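Local coordinates for protein Myo-inositol phosphohydrolase (Mitsuokella multacida, PDB 4WU3) that probably removes phosphate from myo-inositol phosphates such as phytate, as a phosphatase related to the protein tyrosine phosphatases, and binds inositol-(1,3,4,5)-tetrakisphosphate, at residues D53-G67 / V91-I105. The protein carries 2 engineered substitutions. Residues are numbered along the deposited sequence; the frame is centred on the assembly and turned at random.
Sequences DRADVNQLPRNFRMG and VSASSCFSEKELEAI
Arg-65 and Ala-93 form an antiparallel hydrogen-bonded pair, each N bonding the other's O, and Met-66 with Ser-92 the next, non-hydrogen-bonded pair; Gly-67 N to Val-91 O and Ser-95 N to Arg-62 O (2.9 Å) extend the pairing at both ends. Beyond the type II turn Pro-61 to Phe-64, residues 54-61 wrap the start of helix 99-108. Arg-54 grips Glu-101 side-on, NE to OE1 at 3.1 Å and NH2 to OE2 at 2.7 Å, the NE bond nearly straight at 177° and the two planar groups close to coplanar. Bends at chi2 and chi3 (-62° and -69°) bring the NE/NH2 edge of the guanidinium round to the carboxylate, and Ser-95 OG sits over one guanidinium face. Gln-59 NE2 reaches the anti lone pair of Glu-101 OE2 at 3.1 Å, while Ser-98 N donates to OE1. This last bond, with Ser-98 OG accepting from Glu-101 N, makes a capping box. In the sheet of the PTP-like domain 65-66 is an outermost strand, and 91-94 runs parallel to 237-241, where His-239 bonds Ser-92 OG. An alanine in place of Glu-101 would probably leave the Arg-54 guanidinium without its counter-charge and free to swing, and the capping box half undone. Asp-56 OD1 also holds the helix start, taking Ser-98 OG at 2.8 Å on its anti side and Lys-100 N at 2.9 Å on its syn lone pair. Pro-61 lays CG against Ile-105 CD1 at 3.8 Å. The Arg-65 guanidinium lies with one face on Ala-93 CB and bonds the backbone oxygens of Asn-63 and Gly-245 through NH1; Asn-63 ND2 bonds Ala-244 O, so both side chains probably steady this turn, whose sequence resembles the PTP P-loop.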
ATOM      1  N   ASP A  53      23.199  -8.605  11.784  1.00 10.31           N
ATOM      2  CA  ASP A  53      22.685  -8.956  10.468  1.00 10.68           C
ATOM      3  C   ASP A  53      23.355 -10.242   9.989  1.00 12.44           C
ATOM      4  O   ASP A  53      22.686 -11.207   9.605  1.00 12.25           O
ATOM      5  CB  ASP A  53      22.989  -7.841   9.452  1.00 10.79           C
ATOM      6  CG  ASP A  53      22.202  -6.559   9.697  1.00 10.08           C
ATOM      7  OD1 ASP A  53      21.118  -6.602  10.307  1.00  9.32           O
ATOM      8  OD2 ASP A  53      22.677  -5.495   9.246  1.00 10.61           O
ATOM      9  N   ARG A  54      24.692 -10.227   9.995  1.00 13.52           N
ATOM     10  CA  ARG A  54      25.501 -11.360   9.555  1.00 12.44           C
ATOM     11  C   ARG A  54      26.696 -11.581  10.482  1.00 11.87           C
ATOM     12  O   ARG A  54      27.561 -10.716  10.617  1.00  9.45           O
ATOM     13  CB  ARG A  54      26.037 -11.137   8.136  1.00 12.92           C
ATOM     14  CG  ARG A  54      24.985 -10.817   7.079  1.00 13.10           C
ATOM     15  CD  ARG A  54      24.003 -11.955   6.905  1.00 12.21           C
ATOM     16  NE  ARG A  54      24.657 -13.104   6.297  1.00 12.90           N
ATOM     17  CZ  ARG A  54      24.068 -14.269   6.071  1.00 12.65           C
ATOM     18  NH1 ARG A  54      22.800 -14.455   6.390  1.00 12.34           N
ATOM     19  NH2 ARG A  54      24.752 -15.247   5.506  1.00 15.22           N
ATOM     20  N   ALA A  55      26.728 -12.750  11.112  1.00 12.44           N
ATOM     21  CA  ALA A  55      27.891 -13.192  11.855  1.00 12.51           C
ATOM     22  C   ALA A  55      29.011 -13.359  10.851  1.00 12.93           C
ATOM     23  O   ALA A  55      28.757 -13.690   9.699  1.00 14.54           O
ATOM     24  CB  ALA A  55      27.601 -14.513  12.568  1.00 12.02           C
ATOM     25  N   ASP A  56      30.246 -13.134  11.278  1.00 13.36           N
ATOM     26  CA  ASP A  56      31.378 -13.146  10.361  1.00 13.93           C
ATOM     27  C   ASP A  56      31.884 -14.558  10.093  1.00 15.19           C
ATOM     28  O   ASP A  56      32.580 -15.145  10.916  1.00 14.57           O
ATOM     29  CB  ASP A  56      32.522 -12.294  10.897  1.00 13.20           C
ATOM     30  CG  ASP A  56      33.418 -11.791   9.798  1.00 13.89           C
ATOM     31  OD1 ASP A  56      33.057 -11.973   8.609  1.00 17.29           O
ATOM     32  OD2 ASP A  56      34.473 -11.207  10.109  1.00 16.23           O
ATOM     33  N   VAL A  57      31.548 -15.079   8.917  1.00 14.69           N
ATOM     34  CA  VAL A  57      31.805 -16.470   8.581  1.00 15.14           C
ATOM     35  C   VAL A  57      32.358 -16.559   7.170  1.00 16.60           C
ATOM     36  O   VAL A  57      31.889 -15.855   6.284  1.00 20.26           O
ATOM     37  CB  VAL A  57      30.511 -17.288   8.643  1.00 14.75           C
ATOM     38  CG1 VAL A  57      30.794 -18.742   8.327  1.00 14.55           C
ATOM     39  CG2 VAL A  57      29.862 -17.162  10.011  1.00 15.81           C
ATOM     40  N   ASN A  58      33.355 -17.415   6.959  1.00 17.84           N
ATOM     41  CA  ASN A  58      33.957 -17.568   5.633  1.00 18.79           C
ATOM     42  C   ASN A  58      33.060 -18.373   4.696  1.00 16.65           C
ATOM     43  O   ASN A  58      33.149 -19.590   4.629  1.00 17.46           O
ATOM     44  CB  ASN A  58      35.330 -18.224   5.741  1.00 21.47           C
ATOM     45  CG  ASN A  58      35.971 -18.461   4.389  1.00 26.95           C
ATOM     46  OD1 ASN A  58      35.631 -17.811   3.402  1.00 30.44           O
ATOM     47  ND2 ASN A  58      36.914 -19.393   4.340  1.00 33.62           N
ATOM     48  N   GLN A  59      32.190 -17.682   3.972  1.00 14.49           N
ATOM     49  CA  GLN A  59      31.229 -18.354   3.108  1.00 13.82           C
ATOM     50  C   GLN A  59      30.538 -17.330   2.219  1.00 13.83           C
ATOM     51  O   GLN A  59      30.553 -16.130   2.508  1.00 14.79           O
ATOM     52  CB  GLN A  59      30.177 -19.070   3.954  1.00 14.31           C
ATOM     53  CG  GLN A  59      29.276 -18.103   4.711  1.00 15.69           C
ATOM     54  CD  GLN A  59      28.240 -18.792   5.577  1.00 16.04           C
ATOM     55  OE1 GLN A  59      28.120 -20.016   5.580  1.00 14.53           O
ATOM     56  NE2 GLN A  59      27.485 -17.996   6.332  1.00 16.47           N
ATOM     57  N   LEU A  60      29.925 -17.799   1.137  1.00 12.13           N
ATOM     58  CA  LEU A  60      29.036 -16.958   0.365  1.00 11.36           C
ATOM     59  C   LEU A  60      27.813 -16.673   1.225  1.00 11.40           C
ATOM     60  O   LEU A  60      27.366 -17.538   1.977  1.00 11.13           O
ATOM     61  CB  LEU A  60      28.616 -17.655  -0.923  1.00 12.04           C
ATOM     62  CG  LEU A  60      29.670 -17.788  -2.013  1.00 12.50           C
ATOM     63  CD1 LEU A  60      29.073 -18.497  -3.216  1.00 13.53           C
ATOM     64  CD2 LEU A  60      30.216 -16.427  -2.422  1.00 11.86           C
ATOM     65  N   PRO A  61      27.263 -15.458   1.120  1.00 11.63           N
ATOM     66  CA  PRO A  61      26.109 -15.123   1.935  1.00 10.77           C
ATOM     67  C   PRO A  61      24.813 -15.728   1.428  1.00 10.99           C
ATOM     68  O   PRO A  61      24.766 -16.321   0.360  1.00 10.34           O
ATOM     69  CB  PRO A  61      26.045 -13.609   1.840  1.00 11.32           C
ATOM     70  CG  PRO A  61      26.617 -13.293   0.502  1.00 12.40           C
ATOM     71  CD  PRO A  61      27.675 -14.339   0.254  1.00 12.65           C
ATOM     72  N   ARG A  62      23.775 -15.542   2.231  1.00 11.44           N
ATOM     73  CA  ARG A  62      22.413 -15.950   1.951  1.00 10.45           C
ATOM     74  C   ARG A  62      21.917 -15.472   0.591  1.00 10.02           C
ATOM     75  O   ARG A  62      22.102 -14.317   0.217  1.00  9.43           O
ATOM     76  CB  ARG A  62      21.529 -15.384   3.070  1.00 12.25           C
ATOM     77  CG  ARG A  62      20.032 -15.600   2.924  1.00 13.66           C
ATOM     78  CD  ARG A  62      19.305 -14.911   4.063  1.00 14.15           C
ATOM     79  NE  ARG A  62      17.864 -15.150   4.030  1.00 15.50           N
ATOM     80  CZ  ARG A  62      16.973 -14.392   4.654  1.00 14.14           C
ATOM     81  NH1 ARG A  62      17.366 -13.341   5.360  1.00 14.43           N
ATOM     82  NH2 ARG A  62      15.688 -14.682   4.572  1.00 15.86           N
ATOM     83  N   ASN A  63      21.290 -16.384  -0.144  1.00  9.94           N
ATOM     84  CA  ASN A  63      20.660 -16.072  -1.421  1.00 10.47           C
ATOM     85  C   ASN A  63      21.610 -15.519  -2.459  1.00 10.36           C
ATOM     86  O   ASN A  63      21.196 -14.782  -3.348  1.00 12.61           O
ATOM     87  CB  ASN A  63      19.492 -15.096  -1.209  1.00 10.57           C
ATOM     88  CG  ASN A  63      18.303 -15.770  -0.569  1.00 11.06           C
ATOM     89  OD1 ASN A  63      18.021 -16.937  -0.857  1.00 10.41           O
ATOM     90  ND2 ASN A  63      17.616 -15.059   0.324  1.00 10.81           N
ATOM     91  N   PHE A  64      22.880 -15.873  -2.362  1.00 10.06           N
ATOM     92  CA  PHE A  64      23.827 -15.446  -3.374  1.00 10.35           C
ATOM     93  C   PHE A  64      23.483 -16.078  -4.727  1.00 10.98           C
ATOM     94  O   PHE A  64      23.200 -17.268  -4.809  1.00 12.90           O
ATOM     95  CB  PHE A  64      25.256 -15.826  -3.005  1.00  9.81           C
ATOM     96  CG  PHE A  64      26.249 -15.451  -4.062  1.00 10.52           C
ATOM     97  CD1 PHE A  64      26.823 -14.188  -4.075  1.00 10.52           C
ATOM     98  CD2 PHE A  64      26.564 -16.333  -5.072  1.00 10.24           C
ATOM     99  CE1 PHE A  64      27.705 -13.826  -5.067  1.00 10.03           C
ATOM    100  CE2 PHE A  64      27.450 -15.973  -6.063  1.00 10.26           C
ATOM    101  CZ  PHE A  64      28.016 -14.719  -6.065  1.00  9.58           C
ATOM    102  N   ARG A  65      23.513 -15.288  -5.788  1.00 11.05           N
ATOM    103  CA  ARG A  65      23.444 -15.854  -7.128  1.00 11.37           C
ATOM    104  C   ARG A  65      24.137 -14.948  -8.115  1.00 12.14           C
ATOM    105  O   ARG A  65      24.258 -13.747  -7.893  1.00 11.95           O
ATOM    106  CB  ARG A  65      22.004 -16.101  -7.579  1.00 12.30           C
ATOM    107  CG  ARG A  65      21.171 -14.846  -7.837  1.00 12.06           C
ATOM    108  CD  ARG A  65      20.566 -14.308  -6.549  1.00 11.26           C
ATOM    109  NE  ARG A  65      19.374 -13.504  -6.788  1.00 10.49           N
ATOM    110  CZ  ARG A  65      18.665 -12.921  -5.826  1.00 10.14           C
ATOM    111  NH1 ARG A  65      19.029 -13.038  -4.563  1.00 10.91           N
ATOM    112  NH2 ARG A  65      17.597 -12.214  -6.122  1.00 10.09           N
ATOM    113  N   MET A  66      24.629 -15.549  -9.187  1.00 12.53           N
ATOM    114  CA  MET A  66      25.166 -14.803 -10.299  1.00 13.02           C
ATOM    115  C   MET A  66      24.176 -14.894 -11.444  1.00 12.42           C
ATOM    116  O   MET A  66      23.404 -15.838 -11.530  1.00  9.55           O
ATOM    117  CB  MET A  66      26.520 -15.365 -10.704  1.00 16.69           C
ATOM    118  CG  MET A  66      27.626 -14.910  -9.765  1.00 18.83           C
ATOM    119  SD  MET A  66      29.142 -15.812  -9.998  1.00 25.57           S
ATOM    120  CE  MET A  66      29.516 -15.504 -11.720  1.00 26.44           C
ATOM    121  N   GLY A  67      24.195 -13.894 -12.312  1.00 12.90           N
ATOM    122  CA  GLY A  67      23.268 -13.844 -13.428  1.00 13.59           C
ATOM    123  C   GLY A  67      23.423 -15.009 -14.373  1.00 13.53           C
ATOM    124  O   GLY A  67      22.482 -15.368 -15.090  1.00 15.18           O
ATOM    125  N   VAL A  91      26.812  -9.673 -13.379  1.00  8.25           N
ATOM    126  CA  VAL A  91      25.998  -9.277 -12.277  1.00  7.64           C
ATOM    127  C   VAL A  91      25.913 -10.400 -11.246  1.00  7.32           C
ATOM    128  O   VAL A  91      25.916 -11.582 -11.605  1.00  6.77           O
ATOM    129  CB  VAL A  91      24.595  -8.912 -12.795  1.00  7.43           C
ATOM    130  CG1 VAL A  91      23.778 -10.167 -13.073  1.00  7.41           C
ATOM    131  CG2 VAL A  91      23.886  -8.030 -11.794  1.00  7.67           C
ATOM    132  N   SER A  92      25.866 -10.031  -9.970  1.00  6.99           N
ATOM    133  CA  SER A  92      25.519 -10.988  -8.909  1.00  7.38           C
ATOM    134  C   SER A  92      24.654 -10.283  -7.873  1.00  6.99           C
ATOM    135  O   SER A  92      24.435  -9.082  -7.966  1.00  6.06           O
ATOM    136  CB  SER A  92      26.763 -11.613  -8.255  1.00  7.27           C
ATOM    137  OG  SER A  92      27.631 -10.623  -7.733  1.00  7.38           O
ATOM    138  N   ALA A  93      24.147 -11.048  -6.906  1.00  6.97           N
ATOM    139  CA  ALA A  93      23.243 -10.526  -5.888  1.00  6.78           C
ATOM    140  C   ALA A  93      23.200 -11.438  -4.662  1.00  6.59           C
ATOM    141  O   ALA A  93      23.572 -12.614  -4.728  1.00  6.05           O
ATOM    142  CB  ALA A  93      21.845 -10.369  -6.468  1.00  7.05           C
ATOM    143  N   SER A  94      22.738 -10.892  -3.544  1.00  6.39           N
ATOM    144  CA  SER A  94      22.679 -11.647  -2.298  1.00  6.54           C
ATOM    145  C   SER A  94      22.028 -10.836  -1.221  1.00  7.30           C
ATOM    146  O   SER A  94      21.680  -9.678  -1.423  1.00  6.58           O
ATOM    147  CB  SER A  94      24.087 -12.003  -1.809  1.00  6.36           C
ATOM    148  OG  SER A  94      24.787 -10.831  -1.418  1.00  6.28           O
ATOM    149  N   SER A  95      21.888 -11.477  -0.061  1.00  8.90           N
ATOM    150  CA  SER A  95      21.594 -10.813   1.193  1.00  8.62           C
ATOM    151  C   SER A  95      22.749  -9.909   1.584  1.00  8.94           C
ATOM    152  O   SER A  95      23.800  -9.900   0.948  1.00  8.92           O
ATOM    153  CB  SER A  95      21.478 -11.860   2.291  1.00  9.37           C
ATOM    154  OG  SER A  95      22.773 -12.364   2.631  1.00  9.57           O
ATOM    155  N   CYS A  96      22.580  -9.190   2.682  1.00  8.96           N
ATOM    156  CA  CYS A  96      23.688  -8.464   3.219  1.00  9.51           C
ATOM    157  C   CYS A  96      24.750  -9.479   3.618  1.00  8.65           C
ATOM    158  O   CYS A  96      24.465 -10.666   3.741  1.00  8.64           O
ATOM    159  CB  CYS A  96      23.251  -7.581   4.389  1.00 10.68           C
ATOM    160  SG  CYS A  96      22.533  -8.438   5.793  1.00 12.75           S
ATOM    161  N   PHE A  97      25.976  -8.997   3.793  1.00  8.98           N
ATOM    162  CA  PHE A  97      27.141  -9.845   4.002  1.00  8.75           C
ATOM    163  C   PHE A  97      28.046  -9.318   5.119  1.00  9.60           C
ATOM    164  O   PHE A  97      28.195  -8.096   5.310  1.00  9.09           O
ATOM    165  CB  PHE A  97      27.960  -9.974   2.697  1.00  9.10           C
ATOM    166  CG  PHE A  97      28.118  -8.676   1.927  1.00  9.28           C
ATOM    167  CD1 PHE A  97      28.974  -7.682   2.374  1.00  9.22           C
ATOM    168  CD2 PHE A  97      27.413  -8.462   0.746  1.00  9.13           C
ATOM    169  CE1 PHE A  97      29.110  -6.495   1.673  1.00  9.54           C
ATOM    170  CE2 PHE A  97      27.555  -7.279   0.032  1.00  9.04           C
ATOM    171  CZ  PHE A  97      28.402  -6.293   0.498  1.00  9.06           C
ATOM    172  N   SER A  98      28.639 -10.253   5.864  1.00  9.56           N
ATOM    173  CA  SER A  98      29.739  -9.939   6.766  1.00  9.41           C
ATOM    174  C   SER A  98      30.988  -9.673   5.936  1.00  9.95           C
ATOM    175  O   SER A  98      30.990  -9.829   4.709  1.00  9.10           O
ATOM    176  CB  SER A  98      30.004 -11.105   7.726  1.00 10.42           C
ATOM    177  OG  SER A  98      30.732 -12.136   7.081  1.00 10.92           O
ATOM    178  N   GLU A  99      32.065  -9.276   6.595  1.00 10.43           N
ATOM    179  CA  GLU A  99      33.303  -8.996   5.875  1.00 11.65           C
ATOM    180  C   GLU A  99      33.873 -10.253   5.200  1.00 11.94           C
ATOM    181  O   GLU A  99      34.281 -10.209   4.050  1.00 11.88           O
ATOM    182  CB  GLU A  99      34.332  -8.408   6.832  1.00 12.59           C
ATOM    183  CG  GLU A  99      35.552  -7.850   6.140  1.00 14.35           C
ATOM    184  CD  GLU A  99      36.488  -7.158   7.113  1.00 16.05           C
ATOM    185  OE1 GLU A  99      36.548  -7.592   8.281  1.00 18.06           O
ATOM    186  OE2 GLU A  99      37.167  -6.194   6.714  1.00 16.63           O
ATOM    187  N   LYS A 100      33.910 -11.373   5.916  1.00 13.26           N
ATOM    188  CA  LYS A 100      34.370 -12.628   5.316  1.00 13.57           C
ATOM    189  C   LYS A 100      33.462 -13.087   4.170  1.00 13.29           C
ATOM    190  O   LYS A 100      33.922 -13.726   3.219  1.00 10.78           O
ATOM    191  CB  LYS A 100      34.479 -13.731   6.368  1.00 14.37           C
ATOM    192  CG  LYS A 100      35.596 -13.513   7.381  1.00 15.02           C
ATOM    193  CD  LYS A 100      35.749 -14.705   8.314  1.00 16.16           C
ATOM    194  CE  LYS A 100      36.643 -14.371   9.499  1.00 17.28           C
ATOM    195  NZ  LYS A 100      38.009 -14.032   9.043  1.00 18.40           N
ATOM    196  N   GLU A 101      32.173 -12.771   4.245  1.00 12.95           N
ATOM    197  CA  GLU A 101      31.276 -13.131   3.140  1.00 11.96           C
ATOM    198  C   GLU A 101      31.555 -12.253   1.922  1.00 11.36           C
ATOM    199  O   GLU A 101      31.493 -12.718   0.785  1.00 10.62           O
ATOM    200  CB  GLU A 101      29.808 -13.055   3.568  1.00 13.11           C
ATOM    201  CG  GLU A 101      29.432 -14.129   4.584  1.00 13.56           C
ATOM    202  CD  GLU A 101      28.060 -13.935   5.199  1.00 14.88           C
ATOM    203  OE1 GLU A 101      27.622 -12.772   5.388  1.00 13.33           O
ATOM    204  OE2 GLU A 101      27.429 -14.970   5.515  1.00 16.95           O
ATOM    205  N   LEU A 102      31.888 -10.987   2.151  1.00 10.67           N
ATOM    206  CA  LEU A 102      32.297 -10.133   1.039  1.00 11.04           C
ATOM    207  C   LEU A 102      33.560 -10.709   0.399  1.00 12.00           C
ATOM    208  O   LEU A 102      33.666 -10.792  -0.831  1.00 10.92           O
ATOM    209  CB  LEU A 102      32.535  -8.690   1.484  1.00 10.67           C
ATOM    210  CG  LEU A 102      33.105  -7.752   0.408  1.00 11.63           C
ATOM    211  CD1 LEU A 102      32.152  -7.598  -0.767  1.00 11.51           C
ATOM    212  CD2 LEU A 102      33.455  -6.385   0.967  1.00 12.51           C
ATOM    213  N   GLU A 103      34.508 -11.126   1.235  1.00 13.43           N
ATOM    214  CA  GLU A 103      35.769 -11.686   0.735  1.00 15.15           C
ATOM    215  C   GLU A 103      35.493 -12.912  -0.141  1.00 14.54           C
ATOM    216  O   GLU A 103      36.091 -13.068  -1.210  1.00 15.32           O
ATOM    217  CB  GLU A 103      36.718 -12.000   1.892  1.00 17.08           C
ATOM    218  CG  GLU A 103      37.368 -10.749   2.471  1.00 18.80           C
ATOM    219  CD  GLU A 103      37.884 -10.929   3.892  1.00 21.87           C
ATOM    220  OE1 GLU A 103      37.995 -12.080   4.370  1.00 24.51           O
ATOM    221  OE2 GLU A 103      38.177  -9.904   4.537  1.00 25.47           O
ATOM    222  N   ALA A 104      34.550 -13.747   0.284  1.00 12.40           N
ATOM    223  CA  ALA A 104      34.129 -14.884  -0.522  1.00 13.11           C
ATOM    224  C   ALA A 104      33.489 -14.444  -1.846  1.00 14.03           C
ATOM    225  O   ALA A 104      33.711 -15.075  -2.891  1.00 13.14           O
ATOM    226  CB  ALA A 104      33.165 -15.759   0.256  1.00 13.92           C
ATOM    227  N   ILE A 105      32.686 -13.377  -1.807  1.00 12.32           N
ATOM    228  CA  ILE A 105      32.095 -12.833  -3.041  1.00 11.60           C
ATOM    229  C   ILE A 105      33.176 -12.325  -4.008  1.00 11.15           C
ATOM    230  O   ILE A 105      33.179 -12.656  -5.185  1.00 10.68           O
ATOM    231  CB  ILE A 105      31.121 -11.680  -2.747  1.00 11.01           C
ATOM    232  CG1 ILE A 105      29.865 -12.207  -2.048  1.00 10.94           C
ATOM    233  CG2 ILE A 105      30.758 -10.974  -4.040  1.00 11.46           C
ATOM    234  CD1 ILE A 105      28.887 -11.128  -1.633  1.00 10.60           C
TER
HETATM  235  O   HOH W   1      26.797 -14.993   8.431  1.00 16.26           O
HETATM  236  O   HOH W   2      36.619 -10.352   8.898  1.00 23.31           O
HETATM  237  O   HOH W   3      35.981 -15.240   2.815  1.00 17.64           O